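Local coordinates for ErfK/YbiS/YcfS/YnhG family protein (PDB 4LPQ), which probably acts as a peptidoglycan L,D-transpeptidase in cell wall biogenesis, here represented by a putative peptidoglycan-binding domain joined to the catalytic domain, at residues A[23-28]-A[35-40]; A[80-85]-A[98-103]; A[135-140]-A[198-203]. All blocks are in the same frame, centred on the assembly; numbering follows the deposited sequence.

Interaction 1. Residues A[23-28]-A[35-40]; sequences LQQRLM and LKADGD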
# COMPACT_ATOMS: atom_id res chain seq x y z
N LEU A 23 -5.07 4.96 17.88
CA LEU A 23 -4.17 4.56 16.84
C LEU A 23 -4.76 4.84 15.46
O LEU A 23 -4.06 5.38 14.59
CB LEU A 23 -3.97 3.05 16.99
CG LEU A 23 -3.29 2.37 15.79
CD1 LEU A 23 -1.81 2.79 15.63
CD2 LEU A 23 -3.37 0.82 16.00
N GLN A 24 -6.01 4.49 15.24
CA GLN A 24 -6.62 4.66 13.96
C GLN A 24 -6.65 6.15 13.62
O GLN A 24 -6.38 6.53 12.47
CB GLN A 24 -8.04 4.12 13.96
CG GLN A 24 -8.06 2.62 14.09
CD GLN A 24 -9.47 2.11 14.42
OE1 GLN A 24 -10.25 2.74 15.16
NE2 GLN A 24 -9.83 0.93 13.90
N GLN A 25 -7.01 7.00 14.59
CA GLN A 25 -7.04 8.42 14.33
C GLN A 25 -5.66 9.00 14.03
O GLN A 25 -5.51 9.88 13.17
CB GLN A 25 -7.74 9.17 15.43
CG GLN A 25 -8.11 10.55 15.02
CD GLN A 25 -9.05 10.65 13.84
OE1 GLN A 25 -10.17 10.11 13.81
NE2 GLN A 25 -8.57 11.37 12.83
N ARG A 26 -4.64 8.54 14.73
CA ARG A 26 -3.31 9.01 14.48
C ARG A 26 -2.78 8.62 13.08
O ARG A 26 -2.22 9.46 12.35
CB ARG A 26 -2.38 8.47 15.56
CG ARG A 26 -0.94 8.87 15.43
CD ARG A 26 -0.79 10.39 15.49
NE ARG A 26 0.60 10.73 15.67
CZ ARG A 26 1.11 11.94 15.48
NH1 ARG A 26 0.32 12.94 15.06
NH2 ARG A 26 2.39 12.21 15.67
N LEU A 27 -3.04 7.36 12.70
CA LEU A 27 -2.74 6.93 11.35
C LEU A 27 -3.42 7.79 10.31
O LEU A 27 -2.80 8.24 9.34
CB LEU A 27 -3.11 5.46 11.17
CG LEU A 27 -2.23 4.47 11.94
CD1 LEU A 27 -2.88 3.14 11.99
CD2 LEU A 27 -0.84 4.36 11.31
N MSE A 28 -4.72 8.02 10.56
CA MSE A 28 -5.49 8.86 9.62
C MSE A 28 -4.84 10.23 9.51
O MSE A 28 -4.66 10.78 8.39
CB MSE A 28 -6.94 8.92 10.09
CG MSE A 28 -7.85 9.52 9.00
SE MSE A 28 -9.68 9.71 9.56
CE MSE A 28 -10.04 7.85 9.99
N LEU A 35 -10.02 4.59 6.54
CA LEU A 35 -11.30 5.31 6.41
C LEU A 35 -12.04 5.56 7.71
O LEU A 35 -12.78 6.55 7.82
CB LEU A 35 -12.21 4.56 5.42
CG LEU A 35 -11.77 4.43 4.02
CD1 LEU A 35 -12.78 3.71 3.16
CD2 LEU A 35 -11.51 5.80 3.46
N LYS A 36 -11.93 4.64 8.71
CA LYS A 36 -12.75 4.66 9.92
C LYS A 36 -11.92 4.54 11.15
O LYS A 36 -10.99 3.72 11.25
CB LYS A 36 -13.63 3.41 9.94
CG LYS A 36 -14.77 3.38 9.00
CD LYS A 36 -15.86 2.44 9.50
CE LYS A 36 -15.31 1.04 9.66
NZ LYS A 36 -16.43 0.12 9.47
N ALA A 37 -12.17 5.42 12.10
CA ALA A 37 -11.63 5.29 13.45
C ALA A 37 -12.78 4.89 14.34
O ALA A 37 -13.52 5.74 14.82
CB ALA A 37 -11.01 6.57 13.94
N ASP A 38 -12.98 3.60 14.49
CA ASP A 38 -14.09 3.03 15.23
C ASP A 38 -13.74 2.21 16.45
O ASP A 38 -14.62 1.70 17.16
CB ASP A 38 -14.98 2.16 14.31
CG ASP A 38 -14.26 0.93 13.72
OD1 ASP A 38 -13.06 0.73 14.00
OD2 ASP A 38 -14.96 0.17 13.01
N GLY A 39 -12.44 2.03 16.72
CA GLY A 39 -11.96 1.30 17.86
C GLY A 39 -11.86 -0.20 17.68
O GLY A 39 -11.47 -0.90 18.66
N ASP A 40 -12.08 -0.70 16.47
CA ASP A 40 -11.92 -2.13 16.20
C ASP A 40 -10.79 -2.37 15.20
O ASP A 40 -10.85 -1.89 14.09
CB ASP A 40 -13.18 -2.70 15.62
CG ASP A 40 -14.33 -2.70 16.61
OD1 ASP A 40 -14.16 -2.75 17.84
OD2 ASP A 40 -15.53 -2.74 16.18
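Within the putative peptidoglycan-binding domain, Gln24 on helix 18-30 meets Asp38 and Gly39 in the loop that leads to helix 43-56. The amide of Gln24 works with both ends. OE1 accepts from Gly39 N at 2.8 Å, a fairly straight bond (163° at the hydrogen). NE2 donates to Asp38 OD1 at 3.2 Å, nearly along the C-O axis of the carboxylate. The amide and carboxylate planes are 37° apart. CG of Gln24 is anti to the carbonyl carbon (chi1 -68°), and beyond it the chain is extended, which carries the amide out to the loop. NE2 has a further acceptor in Thr45 OG1 of helix 43-56.

Asp38 OD1 also accepts from Asp40 N, closing an Asx turn. The two donors reach this oxygen from opposite faces of the carboxylate. At Gly39 the backbone angles themselves call for glycine.

Apolar contacts continue along the helix. Gln24 CB lies 3.9 Å from Ala37 CB, and CE of selenomethionine Met28 lies 4.3 Å from Ala37 CB. An alanine in place of Gln24 would probably leave Gly39 N without this acceptor and Asp38 OD1 with one donor fewer, so the turn could move more easily. One buried amide thus accepts from the loop backbone and donates to a loop carboxylate, so a helix side chain grips both backbone and side chain of the loop.

Interaction 2. Residues A[80-85]-A[98-103]; sequences PRSSSG and LAVEDG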
# COMPACT_ATOMS: atom_id res chain seq x y z
N PRO A 80 8.96 11.93 -0.15
CA PRO A 80 8.85 11.48 -1.55
C PRO A 80 10.11 11.93 -2.34
O PRO A 80 10.85 12.88 -1.89
CB PRO A 80 7.67 12.19 -2.06
CG PRO A 80 7.56 13.39 -1.20
CD PRO A 80 8.13 13.08 0.13
N ARG A 81 10.33 11.32 -3.50
CA ARG A 81 11.37 11.73 -4.39
C ARG A 81 10.97 12.88 -5.34
O ARG A 81 11.85 13.66 -5.75
CB ARG A 81 11.87 10.56 -5.20
CG ARG A 81 12.55 9.52 -4.36
CD ARG A 81 13.36 8.60 -5.21
NE ARG A 81 14.03 7.57 -4.40
CZ ARG A 81 14.98 6.74 -4.88
NH1 ARG A 81 15.21 6.71 -6.26
NH2 ARG A 81 15.41 5.84 -4.03
N SER A 82 9.70 12.92 -5.75
CA SER A 82 9.27 13.94 -6.66
C SER A 82 9.04 15.24 -5.92
O SER A 82 8.81 15.27 -4.71
CB SER A 82 8.01 13.47 -7.41
OG SER A 82 6.89 13.35 -6.52
N SER A 83 9.06 16.34 -6.69
CA SER A 83 8.85 17.73 -6.26
C SER A 83 7.63 18.49 -6.75
O SER A 83 7.17 19.50 -6.17
CB SER A 83 10.01 18.57 -6.69
OG SER A 83 11.16 18.11 -6.03
N SER A 84 7.14 18.08 -7.89
CA SER A 84 6.03 18.77 -8.43
C SER A 84 5.05 17.83 -9.09
O SER A 84 5.40 16.77 -9.57
CB SER A 84 6.51 19.78 -9.45
OG SER A 84 7.18 19.10 -10.47
N GLY A 85 3.80 18.27 -9.05
CA GLY A 85 2.69 17.59 -9.68
C GLY A 85 2.23 16.38 -8.97
O GLY A 85 2.67 16.11 -7.83
N LEU A 98 2.93 5.69 -2.39
CA LEU A 98 2.74 7.04 -1.97
C LEU A 98 1.93 7.82 -3.04
O LEU A 98 2.36 7.84 -4.20
CB LEU A 98 4.06 7.76 -1.74
CG LEU A 98 5.13 7.03 -0.95
CD1 LEU A 98 6.38 7.87 -0.81
CD2 LEU A 98 4.58 6.66 0.40
N ALA A 99 0.82 8.43 -2.62
CA ALA A 99 0.08 9.35 -3.48
C ALA A 99 0.68 10.70 -3.09
O ALA A 99 0.53 11.18 -1.97
CB ALA A 99 -1.39 9.25 -3.17
N VAL A 100 1.35 11.30 -4.04
CA VAL A 100 2.18 12.53 -3.82
C VAL A 100 1.64 13.69 -4.68
O VAL A 100 1.30 13.49 -5.86
CB VAL A 100 3.66 12.27 -4.15
CG1 VAL A 100 4.53 13.47 -3.77
CG2 VAL A 100 4.22 10.98 -3.47
N GLU A 101 1.52 14.86 -4.10
CA GLU A 101 1.15 16.08 -4.85
C GLU A 101 2.07 17.21 -4.47
O GLU A 101 2.24 17.56 -3.31
CB GLU A 101 -0.24 16.51 -4.56
CG GLU A 101 -1.32 15.62 -5.03
CD GLU A 101 -2.70 16.27 -4.77
OE1 GLU A 101 -3.54 15.62 -4.12
OE2 GLU A 101 -2.83 17.45 -5.05
N ASP A 102 2.82 17.75 -5.43
CA ASP A 102 3.69 18.89 -5.21
C ASP A 102 4.72 18.61 -4.11
O ASP A 102 4.97 19.45 -3.22
CB ASP A 102 2.88 20.17 -5.00
CG ASP A 102 2.11 20.59 -6.25
OD1 ASP A 102 2.55 20.24 -7.37
OD2 ASP A 102 1.11 21.33 -6.05
N GLY A 103 5.29 17.41 -4.15
CA GLY A 103 6.34 16.97 -3.21
C GLY A 103 5.84 16.70 -1.80
O GLY A 103 6.68 16.51 -0.86
O HOH W 1 5.17 15.60 -6.39
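Pro80 and Ser82, in the loop between helix 66-74 and strand 86-91, lie against Val100 of a beta hairpin in the catalytic domain. The hairpin is formed by antiparallel strands 96-101 and 104-110, and segment 80-85 also meets the tight turn between them.

The apolar part is small. Pro80 CB sits 3.8 Å from Val100 CG1 and almost as near CG2, so this one ring carbon touches both branches of the valine. CG1 is anti to the backbone N (chi1 -173°) and also touches Ser82 OG at 3.6 Å. Pro80 also packs on Val105 of strand 104-110.

Two direct hydrogen bonds join Gly85 and Asp102. Asp102 N donates to Gly85 O, coming from above the carbonyl plane. In return Gly85 N donates to Asp102 OD1 at 2.9 Å, with an angle of 153° at the hydrogen. The backbone and side chain of Asp102 therefore hold both polar groups of one glycine. Gly85 and Gly103 both have positive phi, which favours glycine.

Weaker CA-H...O contacts add to these. Glu101 CA approaches Gly85 O at 3.3 Å, and Gly103 CA approaches Ser82 O at 3.4 Å.

Water completes the polar set. Ser82 OG is also hydrogen-bonded to Glu89 OE2 of strand 86-91. A single water donates to Ser82 OG at 2.8 Å and to Gly85 O, and accepts from Gly103 N at 2.9 Å.

Interaction 3. Residues A[135-140]-A[198-203]; sequences FAVYMQ and MPIGTR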
# COMPACT_ATOMS: atom_id res chain seq x y z
N PHE A 135 7.46 5.87 -15.19
CA PHE A 135 6.44 5.42 -16.11
C PHE A 135 5.21 6.30 -16.00
O PHE A 135 5.24 7.35 -15.30
CB PHE A 135 6.08 3.95 -15.82
CG PHE A 135 7.23 3.06 -15.86
CD1 PHE A 135 7.82 2.67 -17.04
CD2 PHE A 135 7.80 2.51 -14.68
CE1 PHE A 135 8.97 1.86 -17.05
CE2 PHE A 135 8.88 1.67 -14.74
CZ PHE A 135 9.48 1.34 -15.92
N ALA A 136 4.12 5.98 -16.67
CA ALA A 136 2.89 6.75 -16.61
C ALA A 136 1.72 5.81 -16.84
O ALA A 136 1.81 4.87 -17.59
CB ALA A 136 2.90 7.86 -17.68
N VAL A 137 0.61 6.13 -16.17
CA VAL A 137 -0.63 5.43 -16.43
C VAL A 137 -1.01 5.64 -17.90
O VAL A 137 -1.12 6.82 -18.33
CB VAL A 137 -1.76 5.91 -15.51
CG1 VAL A 137 -3.06 5.25 -15.85
CG2 VAL A 137 -1.39 5.71 -14.03
N TYR A 138 -1.22 4.56 -18.62
CA TYR A 138 -1.52 4.68 -20.06
C TYR A 138 -2.87 4.08 -20.43
O TYR A 138 -3.42 4.35 -21.51
CB TYR A 138 -0.43 4.08 -20.96
CG TYR A 138 -0.39 2.56 -20.97
CD1 TYR A 138 0.35 1.85 -20.02
CD2 TYR A 138 -1.07 1.86 -21.92
CE1 TYR A 138 0.34 0.46 -20.07
CE2 TYR A 138 -1.06 0.52 -22.00
CZ TYR A 138 -0.38 -0.20 -21.05
OH TYR A 138 -0.43 -1.53 -21.12
N MSE A 139 -3.37 3.24 -19.54
CA MSE A 139 -4.74 2.61 -19.65
C MSE A 139 -5.31 2.20 -18.35
O MSE A 139 -4.51 2.07 -17.40
CB MSE A 139 -4.60 1.46 -20.65
CG MSE A 139 -5.92 0.59 -20.82
SE MSE A 139 -5.78 -0.89 -22.04
CE MSE A 139 -3.97 -0.81 -21.86
N GLN A 140 -6.59 2.01 -18.25
CA GLN A 140 -7.19 1.58 -17.04
C GLN A 140 -8.40 0.76 -17.42
O GLN A 140 -8.93 0.94 -18.51
CB GLN A 140 -7.44 2.73 -16.13
CG GLN A 140 -8.44 3.71 -16.69
CD GLN A 140 -8.44 5.01 -15.91
OE1 GLN A 140 -7.50 5.30 -15.23
NE2 GLN A 140 -9.45 5.73 -15.97
N MSE A 198 -6.41 9.77 -10.38
CA MSE A 198 -5.12 9.27 -10.91
C MSE A 198 -5.37 9.05 -12.38
O MSE A 198 -5.43 7.93 -12.89
CB MSE A 198 -4.82 7.95 -10.13
CG MSE A 198 -3.54 7.35 -10.48
SE MSE A 198 -3.37 5.73 -9.31
CE MSE A 198 -1.97 4.95 -10.47
N PRO A 199 -5.51 10.16 -13.14
CA PRO A 199 -5.95 9.99 -14.51
C PRO A 199 -4.91 9.45 -15.43
O PRO A 199 -3.71 9.40 -15.08
CB PRO A 199 -6.29 11.45 -14.96
CG PRO A 199 -5.45 12.29 -14.02
CD PRO A 199 -5.47 11.57 -12.71
N ILE A 200 -5.31 9.05 -16.63
CA ILE A 200 -4.39 8.69 -17.66
C ILE A 200 -3.32 9.83 -17.75
O ILE A 200 -3.67 11.01 -17.75
CB ILE A 200 -5.18 8.39 -18.96
CG1 ILE A 200 -6.29 7.25 -18.77
CG2 ILE A 200 -4.21 8.10 -20.12
CD1 ILE A 200 -5.70 5.83 -18.32
N GLY A 201 -2.07 9.43 -17.83
CA GLY A 201 -0.96 10.32 -17.94
C GLY A 201 -0.22 10.52 -16.62
O GLY A 201 0.88 11.07 -16.60
N THR A 202 -0.82 10.10 -15.49
CA THR A 202 -0.19 10.30 -14.19
C THR A 202 1.13 9.56 -14.13
O THR A 202 1.20 8.35 -14.38
CB THR A 202 -1.12 9.87 -13.06
OG1 THR A 202 -2.34 10.58 -13.06
CG2 THR A 202 -0.47 10.01 -11.71
N ARG A 203 2.17 10.25 -13.64
CA ARG A 203 3.48 9.66 -13.43
C ARG A 203 3.40 8.55 -12.38
O ARG A 203 2.85 8.77 -11.29
CB ARG A 203 4.47 10.74 -12.99
CG ARG A 203 5.91 10.33 -12.89
CD ARG A 203 6.70 11.53 -12.41
NE ARG A 203 8.11 11.26 -12.43
CZ ARG A 203 9.03 11.97 -11.80
NH1 ARG A 203 8.65 13.03 -11.08
NH2 ARG A 203 10.30 11.64 -11.90
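Val137 spreads its two methyl groups over the loop 198-203. CG2 meets CE of selenomethionine Met198 at 3.7 Å. Met198 is extended beyond CG, and its terminal methyl makes the contact. With CG1 anti to the backbone N (chi1 176°), that methyl is turned to Ile200, while CG2 is left to face Met198. The valine crosses each of these side chains at about a right angle.

Ile200 has two conformers, and its contacts hold for the one described, so they are less certain. In it, CD1 lies 3.7 Å from Val137 CG1 and 3.6 Å from Met139 CA. CD1 also lies against CG, CD and OE1 of Gln140, and the two side chains cross obliquely. OE1 of Gln140 also accepts from Lys158 NZ, which bonds to Met198 O as well.

The backbone of Val137 is bonded at both ends. Val137 N donates to Thr202 O at 2.9 Å, and Gly201 N donates to Val137 O at 2.8 Å. Beside them, Ala136 and Arg203 form an antiparallel non-hydrogen-bonded pair. Ala136 CA makes a CA-H...O contact with Thr202 O at 3.2 Å.

Residues 199-202 form a type II beta turn, with Gly201 at the third position. Pro199 O accepts from both Thr202 N and Thr202 OG1. The hydroxyl bond, 2.7 Å from OG1 to Pro199 O, lies in the carbonyl plane on a lone pair and fastens the turn internally.

Turn and strand belong to the L,D-transpeptidase catalytic domain. The side chain of Met198 is about 9 Å from that of His167, a predicted active-site residue. Arg203 NH2 forms a salt bridge with Asp134. The turn links helix 186-196 to strand 203-206, which lies between strands 86-91 and 133-140. Met198 packs on Leu192 of that helix and on Val88 of strand 86-91, while Val137 reaches Val204.

How the interactions relate
The three contacts follow one another along the chain, each closing before the next opens. Interaction 1 lies in the putative peptidoglycan-binding domain, with its centre about 25 Å from that of interaction 2 and about 30 Å from that of interaction 3. It touches neither. Interactions 2 and 3 have centres about 15 Å apart and reach the same mixed sheet of the catalytic domain. They meet where Ser82 CB packs on Arg203 NH1, 3.8 Å away. Strand 86-91 pairs with both 96-101 and 203-206, so it bridges the two sites. Residues 80-85, in the loop after helix 66-74, thus lie against the sheet of the catalytic domain, while interaction 1 belongs to a separate helical unit.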